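Local atomic coordinates of sugar-binding transport ATP-binding protein (Pyrococcus horikoshii, PDB entry 1V43), a protein that probably binds and hydrolyses ATP to power sugar uptake, as the ATP-binding subunit of an ABC transporter. Residues L17-G22 with G59-T64; K13-T18 with E65-F70; N28-T33 with G218-I223. One frame throughout, in Å; residues are numbered along the deposited sequence.

Interaction 1: residues L17-G22 with G59-T64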
loop_
_atom_site.group_PDB
_atom_site.type_symbol
_atom_site.label_atom_id
_atom_site.label_comp_id
_atom_site.label_asym_id
_atom_site.label_seq_id
_atom_site.Cartn_x
_atom_site.Cartn_y
_atom_site.Cartn_z
ATOM N N LEU A 17 24.088 -23.752 -0.961
ATOM C CA LEU A 17 22.891 -24.322 -0.353
ATOM C C LEU A 17 21.835 -24.615 -1.403
ATOM O O LEU A 17 21.424 -23.727 -2.157
ATOM C CB LEU A 17 22.274 -23.352 0.665
ATOM C CG LEU A 17 22.255 -23.606 2.171
ATOM C CD1 LEU A 17 21.067 -22.842 2.765
ATOM C CD2 LEU A 17 22.138 -25.082 2.481
ATOM N N THR A 18 21.382 -25.859 -1.429
ATOM C CA THR A 18 20.347 -26.271 -2.356
ATOM C C THR A 18 19.328 -27.100 -1.589
ATOM O O THR A 18 19.670 -27.814 -0.644
ATOM C CB THR A 18 20.913 -27.149 -3.501
ATOM O OG1 THR A 18 21.739 -26.357 -4.365
ATOM C CG2 THR A 18 19.783 -27.767 -4.295
ATOM N N LYS A 19 18.075 -27.002 -2.005
ATOM C CA LYS A 19 17.012 -27.768 -1.384
ATOM C C LYS A 19 16.003 -28.181 -2.447
ATOM O O LYS A 19 15.308 -27.336 -2.994
ATOM C CB LYS A 19 16.303 -26.933 -0.309
ATOM C CG LYS A 19 15.136 -27.641 0.352
ATOM C CD LYS A 19 15.588 -28.910 1.047
ATOM C CE LYS A 19 14.450 -29.539 1.814
ATOM N NZ LYS A 19 14.960 -30.536 2.785
ATOM N N ARG A 20 15.922 -29.470 -2.755
ATOM C CA ARG A 20 14.936 -29.911 -3.741
ATOM C C ARG A 20 13.935 -30.895 -3.157
ATOM O O ARG A 20 14.312 -31.943 -2.647
ATOM C CB ARG A 20 15.606 -30.536 -4.973
ATOM C CG ARG A 20 16.678 -31.555 -4.674
ATOM C CD ARG A 20 17.116 -32.261 -5.948
ATOM N NE ARG A 20 18.462 -32.814 -5.818
ATOM C CZ ARG A 20 19.576 -32.100 -5.957
ATOM N NH1 ARG A 20 19.506 -30.803 -6.236
ATOM N NH2 ARG A 20 20.763 -32.676 -5.808
ATOM N N PHE A 21 12.659 -30.540 -3.219
ATOM C CA PHE A 21 11.609 -31.415 -2.720
ATOM C C PHE A 21 11.231 -32.341 -3.866
ATOM O O PHE A 21 10.308 -32.056 -4.632
ATOM C CB PHE A 21 10.388 -30.607 -2.282
ATOM C CG PHE A 21 10.648 -29.700 -1.113
ATOM C CD1 PHE A 21 11.424 -28.555 -1.259
ATOM C CD2 PHE A 21 10.128 -29.998 0.141
ATOM C CE1 PHE A 21 11.679 -27.722 -0.174
ATOM C CE2 PHE A 21 10.377 -29.172 1.231
ATOM C CZ PHE A 21 11.155 -28.031 1.073
ATOM N N GLY A 22 11.959 -33.445 -3.990
ATOM C CA GLY A 22 11.689 -34.382 -5.059
ATOM C C GLY A 22 12.229 -33.883 -6.387
ATOM O O GLY A 22 13.416 -34.031 -6.681
ATOM N N GLY A 59 17.159 -24.890 10.989
ATOM C CA GLY A 59 17.407 -26.295 11.231
ATOM C C GLY A 59 16.124 -27.110 11.241
ATOM O O GLY A 59 16.129 -28.294 11.579
ATOM N N LEU A 60 15.017 -26.472 10.884
ATOM C CA LEU A 60 13.737 -27.162 10.825
ATOM C C LEU A 60 13.740 -27.988 9.540
ATOM O O LEU A 60 12.949 -28.907 9.364
ATOM C CB LEU A 60 12.604 -26.142 10.793
ATOM C CG LEU A 60 12.558 -25.265 12.040
ATOM C CD1 LEU A 60 11.484 -24.207 11.887
ATOM C CD2 LEU A 60 12.297 -26.141 13.250
ATOM N N GLU A 61 14.665 -27.648 8.647
ATOM C CA GLU A 61 14.797 -28.339 7.378
ATOM C C GLU A 61 16.281 -28.517 7.107
ATOM O O GLU A 61 17.083 -27.654 7.479
ATOM C CB GLU A 61 14.150 -27.499 6.268
ATOM C CG GLU A 61 13.637 -28.305 5.104
ATOM C CD GLU A 61 12.271 -27.836 4.646
ATOM O OE1 GLU A 61 11.475 -28.686 4.190
ATOM O OE2 GLU A 61 11.990 -26.624 4.733
ATOM N N GLU A 62 16.646 -29.637 6.483
ATOM C CA GLU A 62 18.038 -29.904 6.145
ATOM C C GLU A 62 18.230 -29.614 4.659
ATOM O O GLU A 62 17.294 -29.749 3.867
ATOM C CB GLU A 62 18.399 -31.375 6.431
ATOM C CG GLU A 62 18.395 -31.752 7.920
ATOM C CD GLU A 62 19.613 -31.231 8.667
ATOM O OE1 GLU A 62 20.097 -30.130 8.338
ATOM O OE2 GLU A 62 20.083 -31.919 9.590
ATOM N N PRO A 63 19.439 -29.196 4.263
ATOM C CA PRO A 63 19.725 -28.900 2.859
ATOM C C PRO A 63 19.930 -30.226 2.118
ATOM O O PRO A 63 20.190 -31.261 2.737
ATOM C CB PRO A 63 21.039 -28.123 2.914
ATOM C CG PRO A 63 21.213 -27.772 4.343
ATOM C CD PRO A 63 20.609 -28.898 5.094
ATOM N N THR A 64 19.821 -30.171 0.795
ATOM C CA THR A 64 20.011 -31.333 -0.058
ATOM C C THR A 64 21.486 -31.326 -0.424
ATOM O O THR A 64 22.085 -32.349 -0.738
ATOM C CB THR A 64 19.148 -31.215 -1.326
ATOM O OG1 THR A 64 17.759 -31.327 -0.972
ATOM C CG2 THR A 64 19.512 -32.297 -2.324
#
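Lys19 NZ donates to Glu62 O at 2.7 Å, arriving nearly along the C=O axis. The Lys19 chain leaves with CG anti to the backbone N (chi1 178°) and bends at chi2, which puts CD beside the same carbonyl; CE, one bond farther on, comes against Glu61 CG. The charge is not paired with Glu61 at salt-bridge range, NZ to OE1 being 4.2 Å; Glu61 OE2 is instead bridged to Arg55. Glu61 and Phe21 meet tip to tip, the carboxylate and ring planes nearly perpendicular, with Glu61 OE1 lying near the ring plane 3.2 Å from Phe21 CE2. Phe21 is an ATP-binding residue, although no nucleotide occupies this chain; its strand thus reaches the nucleotide site of the ABC-transporter ATPase domain, and the loop after helix 50-58, the helix whose start carries the ATP-binding residues Lys50, Thr51 and Thr52, packs against it. An alanine in place of Lys19 would probably leave Glu62 O without this donor and open a gap beside Glu61 CG. Farther along, Thr64 ties down two successive peptides: its N bonds to Thr18 O at 2.8 Å, and its OG1 accepts a nearly straight bond from Arg20 N. Thr64 CG2 sits over one face of the Arg20 guanidinium, offset toward the rim. At the other end Leu17 CD2 presses tightly on Pro63 CB, 3.3 Å away.

Interaction 2: residues K13-T18 with E65-F70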
loop_
_atom_site.group_PDB
_atom_site.type_symbol
_atom_site.label_atom_id
_atom_site.label_comp_id
_atom_site.label_asym_id
_atom_site.label_seq_id
_atom_site.Cartn_x
_atom_site.Cartn_y
_atom_site.Cartn_z
ATOM N N LYS A 13 27.184 -17.870 7.109
ATOM C CA LYS A 13 27.533 -18.220 5.727
ATOM C C LYS A 13 26.668 -19.347 5.208
ATOM O O LYS A 13 26.526 -20.380 5.861
ATOM C CB LYS A 13 28.977 -18.711 5.615
ATOM C CG LYS A 13 30.090 -17.743 5.918
ATOM C CD LYS A 13 31.401 -18.508 5.777
ATOM C CE LYS A 13 32.593 -17.751 6.320
ATOM N NZ LYS A 13 32.433 -17.492 7.764
ATOM N N LEU A 14 26.090 -19.156 4.033
ATOM C CA LEU A 14 25.307 -20.215 3.419
ATOM C C LEU A 14 26.163 -20.597 2.200
ATOM O O LEU A 14 26.429 -19.756 1.347
ATOM C CB LEU A 14 23.927 -19.690 2.999
ATOM C CG LEU A 14 23.051 -18.987 4.059
ATOM C CD1 LEU A 14 21.702 -18.627 3.412
ATOM C CD2 LEU A 14 22.819 -19.886 5.268
ATOM N N GLU A 15 26.612 -21.850 2.128
ATOM C CA GLU A 15 27.474 -22.271 1.011
ATOM C C GLU A 15 26.832 -23.257 0.090
ATOM O O GLU A 15 26.454 -24.347 0.520
ATOM C CB GLU A 15 28.757 -22.940 1.489
ATOM C CG GLU A 15 29.627 -22.171 2.429
ATOM C CD GLU A 15 31.051 -22.716 2.425
ATOM O OE1 GLU A 15 31.237 -23.957 2.351
ATOM O OE2 GLU A 15 31.981 -21.897 2.497
ATOM N N ASN A 16 26.742 -22.888 -1.182
ATOM C CA ASN A 16 26.154 -23.751 -2.200
ATOM C C ASN A 16 24.961 -24.491 -1.638
ATOM O O ASN A 16 24.839 -25.704 -1.800
ATOM C CB ASN A 16 27.197 -24.754 -2.705
ATOM C CG ASN A 16 26.715 -25.534 -3.921
ATOM O OD1 ASN A 16 25.841 -26.409 -3.823
ATOM N ND2 ASN A 16 27.271 -25.206 -5.079
ATOM N N LEU A 17 24.088 -23.752 -0.961
ATOM C CA LEU A 17 22.891 -24.322 -0.353
ATOM C C LEU A 17 21.835 -24.615 -1.403
ATOM O O LEU A 17 21.424 -23.727 -2.157
ATOM C CB LEU A 17 22.274 -23.352 0.665
ATOM C CG LEU A 17 22.255 -23.606 2.171
ATOM C CD1 LEU A 17 21.067 -22.842 2.765
ATOM C CD2 LEU A 17 22.138 -25.082 2.481
ATOM N N THR A 18 21.382 -25.859 -1.429
ATOM C CA THR A 18 20.347 -26.271 -2.356
ATOM C C THR A 18 19.328 -27.100 -1.589
ATOM O O THR A 18 19.670 -27.814 -0.644
ATOM C CB THR A 18 20.913 -27.149 -3.501
ATOM O OG1 THR A 18 21.739 -26.357 -4.365
ATOM C CG2 THR A 18 19.783 -27.767 -4.295
ATOM N N GLU A 65 22.069 -30.143 -0.350
ATOM C CA GLU A 65 23.463 -29.952 -0.654
ATOM C C GLU A 65 23.875 -28.636 -0.011
ATOM O O GLU A 65 23.038 -27.767 0.235
ATOM C CB GLU A 65 23.655 -29.881 -2.171
ATOM C CG GLU A 65 25.095 -30.043 -2.641
ATOM C CD GLU A 65 25.211 -30.065 -4.159
ATOM O OE1 GLU A 65 24.344 -30.693 -4.816
ATOM O OE2 GLU A 65 26.173 -29.465 -4.690
ATOM N N GLY A 66 25.160 -28.491 0.276
ATOM C CA GLY A 66 25.631 -27.255 0.863
ATOM C C GLY A 66 25.880 -27.293 2.356
ATOM O O GLY A 66 25.619 -28.286 3.040
ATOM N N ARG A 67 26.351 -26.163 2.861
ATOM C CA ARG A 67 26.712 -26.035 4.258
ATOM C C ARG A 67 26.248 -24.690 4.821
ATOM O O ARG A 67 26.142 -23.705 4.085
ATOM C CB ARG A 67 28.227 -26.123 4.324
ATOM C CG ARG A 67 28.817 -26.695 5.562
ATOM C CD ARG A 67 30.322 -26.774 5.369
ATOM N NE ARG A 67 30.681 -27.758 4.356
ATOM C CZ ARG A 67 30.679 -29.068 4.574
ATOM N NH1 ARG A 67 30.338 -29.531 5.765
ATOM N NH2 ARG A 67 31.019 -29.916 3.611
ATOM N N ILE A 68 25.979 -24.658 6.122
ATOM C CA ILE A 68 25.562 -23.436 6.813
ATOM C C ILE A 68 26.495 -23.225 8.004
ATOM O O ILE A 68 26.588 -24.086 8.883
ATOM C CB ILE A 68 24.114 -23.548 7.357
ATOM C CG1 ILE A 68 23.126 -23.759 6.209
ATOM C CG2 ILE A 68 23.761 -22.304 8.143
ATOM C CD1 ILE A 68 21.714 -24.141 6.685
ATOM N N TYR A 69 27.198 -22.097 8.033
ATOM C CA TYR A 69 28.094 -21.804 9.146
ATOM C C TYR A 69 27.562 -20.639 9.989
ATOM O O TYR A 69 26.895 -19.754 9.471
ATOM C CB TYR A 69 29.495 -21.403 8.657
ATOM C CG TYR A 69 30.360 -22.478 8.034
ATOM C CD1 TYR A 69 30.431 -22.632 6.646
ATOM C CD2 TYR A 69 31.153 -23.306 8.830
ATOM C CE1 TYR A 69 31.267 -23.571 6.067
ATOM C CE2 TYR A 69 31.998 -24.256 8.261
ATOM C CZ TYR A 69 32.052 -24.381 6.883
ATOM O OH TYR A 69 32.893 -25.315 6.322
ATOM N N PHE A 70 27.838 -20.689 11.290
ATOM C CA PHE A 70 27.523 -19.621 12.248
ATOM C C PHE A 70 28.924 -19.431 12.797
ATOM O O PHE A 70 29.444 -20.331 13.440
ATOM C CB PHE A 70 26.613 -20.093 13.389
ATOM C CG PHE A 70 25.153 -20.123 13.038
ATOM C CD1 PHE A 70 24.200 -20.359 14.031
ATOM C CD2 PHE A 70 24.722 -19.933 11.716
ATOM C CE1 PHE A 70 22.845 -20.408 13.719
ATOM C CE2 PHE A 70 23.367 -19.981 11.391
ATOM C CZ PHE A 70 22.425 -20.218 12.393
HETATM O O HOH W 1 30.528 -26.742 1.472
#
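Lys13 and Tyr69 form a hydrogen-bonded antiparallel pair, with Tyr69 N to Lys13 O at 2.8 Å and a return bond from Lys13 N to Tyr69 O. The axes of strands 13-15 and 65-70 come within 4.7 Å, their directions 169° apart. Leu14 and Ile68 make the next, non-hydrogen-bonded pair, followed by Glu15 and Arg67, where Glu15 N reaches Arg67 O at 2.7 Å. The register then slips by one residue, a beta bulge at which the 13-18 segment turns a corner at Asn16, before Thr18 N bonds to Glu65 O. Gly66 lies against this corner, its CA close to both Glu15 O and Asn16 O; a side chain there would collide with these carbonyls. In the antiparallel sheet of the ABC ATPase domain, 12-21 is flanked by 65-70 and 24-34.

On one face Leu14 and Ile68 lie side by side, pointing the same way, with Leu14 CD2 to Ile68 CG2 at 3.9 Å; beyond the bulge Leu17 crosses the Ile68 side chain obliquely, CD2 against CG1. Helix 50-58 covers this apolar face through Thr53, Met56 and Ile57. The opposite face carries Lys13, Glu15, Arg67 and Tyr69. Glu15 CG stands anti to the carbonyl carbon (chi1 -56°), and the chain extended beyond it carries the carboxylate to the edge of the Tyr69 ring, its plane 85° from the ring and its CD 3.7 Å from Tyr69 CE1. A water links Glu15 OE1 to Arg67 NE, which are 4.3 Å apart, while Arg67 NH1 is bridged to Asp74 and Lys13 NZ to Glu11. With Glu15 and Arg67 joined through water, their attraction is likely to be softened, so the register is probably set by the backbone bonds, with Leu14, Leu17 and Ile68 packing on the helix side.

Interaction 3: residues N28-T33 with G218-I223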
loop_
_atom_site.group_PDB
_atom_site.type_symbol
_atom_site.label_atom_id
_atom_site.label_comp_id
_atom_site.label_asym_id
_atom_site.label_seq_id
_atom_site.Cartn_x
_atom_site.Cartn_y
_atom_site.Cartn_z
ATOM N N ASN A 28 18.163 -23.012 -5.174
ATOM C CA ASN A 28 19.218 -23.453 -6.075
ATOM C C ASN A 28 20.594 -22.850 -5.873
ATOM O O ASN A 28 20.844 -21.725 -6.305
ATOM C CB ASN A 28 18.776 -23.194 -7.517
ATOM C CG ASN A 28 19.549 -24.023 -8.532
ATOM O OD1 ASN A 28 20.750 -24.262 -8.382
ATOM N ND2 ASN A 28 18.859 -24.456 -9.581
ATOM N N LYS A 29 21.491 -23.616 -5.248
ATOM C CA LYS A 29 22.870 -23.187 -5.004
ATOM C C LYS A 29 23.023 -21.760 -4.476
ATOM O O LYS A 29 23.734 -20.931 -5.047
ATOM C CB LYS A 29 23.712 -23.354 -6.281
ATOM C CG LYS A 29 23.914 -24.808 -6.703
ATOM C CD LYS A 29 24.914 -24.927 -7.852
ATOM C CE LYS A 29 25.179 -26.388 -8.215
ATOM N NZ LYS A 29 26.120 -26.507 -9.369
ATOM N N LEU A 30 22.360 -21.491 -3.363
ATOM C CA LEU A 30 22.420 -20.187 -2.740
ATOM C C LEU A 30 23.780 -19.976 -2.070
ATOM O O LEU A 30 24.260 -20.825 -1.326
ATOM C CB LEU A 30 21.289 -20.071 -1.700
ATOM C CG LEU A 30 21.115 -18.751 -0.952
ATOM C CD1 LEU A 30 20.779 -17.654 -1.933
ATOM C CD2 LEU A 30 19.989 -18.888 0.077
ATOM N N ASN A 31 24.406 -18.844 -2.362
ATOM C CA ASN A 31 25.674 -18.484 -1.762
ATOM C C ASN A 31 25.476 -17.113 -1.135
ATOM O O ASN A 31 25.170 -16.130 -1.816
ATOM C CB ASN A 31 26.779 -18.489 -2.813
ATOM C CG ASN A 31 27.236 -19.902 -3.147
ATOM O OD1 ASN A 31 26.909 -20.447 -4.199
ATOM N ND2 ASN A 31 27.975 -20.512 -2.226
ATOM N N LEU A 32 25.623 -17.058 0.181
ATOM C CA LEU A 32 25.384 -15.822 0.899
ATOM C C LEU A 32 26.228 -15.684 2.153
ATOM O O LEU A 32 26.327 -16.617 2.944
ATOM C CB LEU A 32 23.915 -15.778 1.322
ATOM C CG LEU A 32 23.007 -14.624 0.935
ATOM C CD1 LEU A 32 21.645 -14.791 1.614
ATOM C CD2 LEU A 32 23.664 -13.325 1.347
ATOM N N THR A 33 26.815 -14.511 2.334
ATOM C CA THR A 33 27.586 -14.229 3.532
ATOM C C THR A 33 26.865 -13.096 4.266
ATOM O O THR A 33 26.939 -11.936 3.866
ATOM C CB THR A 33 29.027 -13.811 3.205
ATOM O OG1 THR A 33 29.685 -14.878 2.518
ATOM C CG2 THR A 33 29.788 -13.517 4.469
ATOM N N GLY A 218 13.913 -19.801 -6.462
ATOM C CA GLY A 218 15.046 -20.403 -5.784
ATOM C C GLY A 218 16.426 -19.805 -5.979
ATOM O O GLY A 218 17.400 -20.323 -5.424
ATOM N N GLN A 219 16.543 -18.732 -6.749
ATOM C CA GLN A 219 17.854 -18.125 -6.963
ATOM C C GLN A 219 18.012 -16.745 -6.361
ATOM O O GLN A 219 17.057 -15.973 -6.271
ATOM C CB GLN A 219 18.169 -18.005 -8.450
ATOM C CG GLN A 219 18.286 -19.318 -9.206
ATOM C CD GLN A 219 19.325 -19.235 -10.309
ATOM O OE1 GLN A 219 20.526 -19.231 -10.039
ATOM N NE2 GLN A 219 18.870 -19.146 -11.556
ATOM N N LEU A 220 19.237 -16.441 -5.953
ATOM C CA LEU A 220 19.552 -15.130 -5.407
ATOM C C LEU A 220 19.805 -14.230 -6.606
ATOM O O LEU A 220 20.823 -14.364 -7.291
ATOM C CB LEU A 220 20.818 -15.192 -4.563
ATOM C CG LEU A 220 21.333 -13.832 -4.095
ATOM C CD1 LEU A 220 20.271 -13.136 -3.230
ATOM C CD2 LEU A 220 22.631 -14.031 -3.314
ATOM N N LEU A 221 18.882 -13.321 -6.878
ATOM C CA LEU A 221 19.057 -12.417 -8.007
ATOM C C LEU A 221 19.998 -11.270 -7.687
ATOM O O LEU A 221 20.839 -10.898 -8.511
ATOM C CB LEU A 221 17.710 -11.867 -8.463
ATOM C CG LEU A 221 16.738 -12.930 -8.975
ATOM C CD1 LEU A 221 15.527 -12.256 -9.602
ATOM C CD2 LEU A 221 17.441 -13.804 -10.006
ATOM N N GLN A 222 19.886 -10.720 -6.483
ATOM C CA GLN A 222 20.744 -9.603 -6.112
ATOM C C GLN A 222 20.729 -9.338 -4.610
ATOM O O GLN A 222 19.720 -9.544 -3.940
ATOM C CB GLN A 222 20.277 -8.332 -6.859
ATOM C CG GLN A 222 21.087 -7.057 -6.572
ATOM C CD GLN A 222 20.727 -5.881 -7.488
ATOM O OE1 GLN A 222 19.881 -5.990 -8.384
ATOM N NE2 GLN A 222 21.371 -4.749 -7.260
ATOM N N ILE A 223 21.870 -8.924 -4.076
ATOM C CA ILE A 223 21.925 -8.546 -2.682
ATOM C C ILE A 223 22.633 -7.190 -2.610
ATOM O O ILE A 223 23.613 -6.943 -3.315
ATOM C CB ILE A 223 22.648 -9.590 -1.771
ATOM C CG1 ILE A 223 22.557 -9.110 -0.316
ATOM C CG2 ILE A 223 24.112 -9.793 -2.191
ATOM C CD1 ILE A 223 23.217 -10.002 0.703
HETATM O O HOH W 2 20.962 -18.751 -5.872
#
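Leu30 and Leu220 both set CG anti to the backbone N (chi1 -177° and 172°), and their side chains cross at about a right angle, Leu30 CD1 resting on Leu220 CB at 3.6 Å. Beyond this crossing Leu220 CD2 reaches the backbone at Asn31 O, also 3.6 Å away, and lies more loosely against Leu32 CG. Ile223 likewise holds CG1 anti to the backbone N, and its extended chain sends CD1 to Leu32 CD2; the 3.4 Å between these methyls is tighter than ordinary van der Waals contact, and the two side chains cross obliquely. Leu40 of strand 39-43 touches both Leu32 and Ile223.

The contact joins the two sheets of the ABC ATPase domain: strand 24-34 is an outermost strand of the antiparallel sheet, and 219-224 the antiparallel end strand of the mixed sheet that also holds strand 39-43, which leads into the P-loop. Their axes, 7.2 Å apart and at 53°, do not pair as neighbouring strands; aliphatic side chains bridge the gap along 30-33.

Polar links gather where the segments begin. Asn28 N bonds to Gly218 O at 2.8 Å. A water then donates to Asn28 O and accepts from Leu220 N at 2.9 Å, bridging the two backbones. Asn28 CB packs loosely on Gln219 CG beside it. Gly218 is also bonded through its backbone to Cys48, which binds ATP in a structure of this protein, though no nucleotide is bound here; this places the polar end beside the nucleotide-binding loop.

Overall arrangement
Interactions 1 and 2 share Leu17 and Thr18 and are successive parts of one association: strand 12-21 against 65-70 and the loop leading into it. Interaction 3 uses the other neighbour of 12-21, strand 24-34, joined to it by backbone bonds between Leu17 and Leu30 and between Leu14 and Leu32. All three are partly buried. Interaction 1 is the more exposed around Arg20, Thr64 and the ATP-binding Phe21, and relies on a lysine, a threonine and main-chain carbonyls; interaction 2 is true sheet pairing, with one buried apolar face and one partly exposed charged face; interaction 3 packs sheet on sheet, mainly by aliphatic side chains, with Leu30 and Leu32 buried, and lies nearest the centre of the chain.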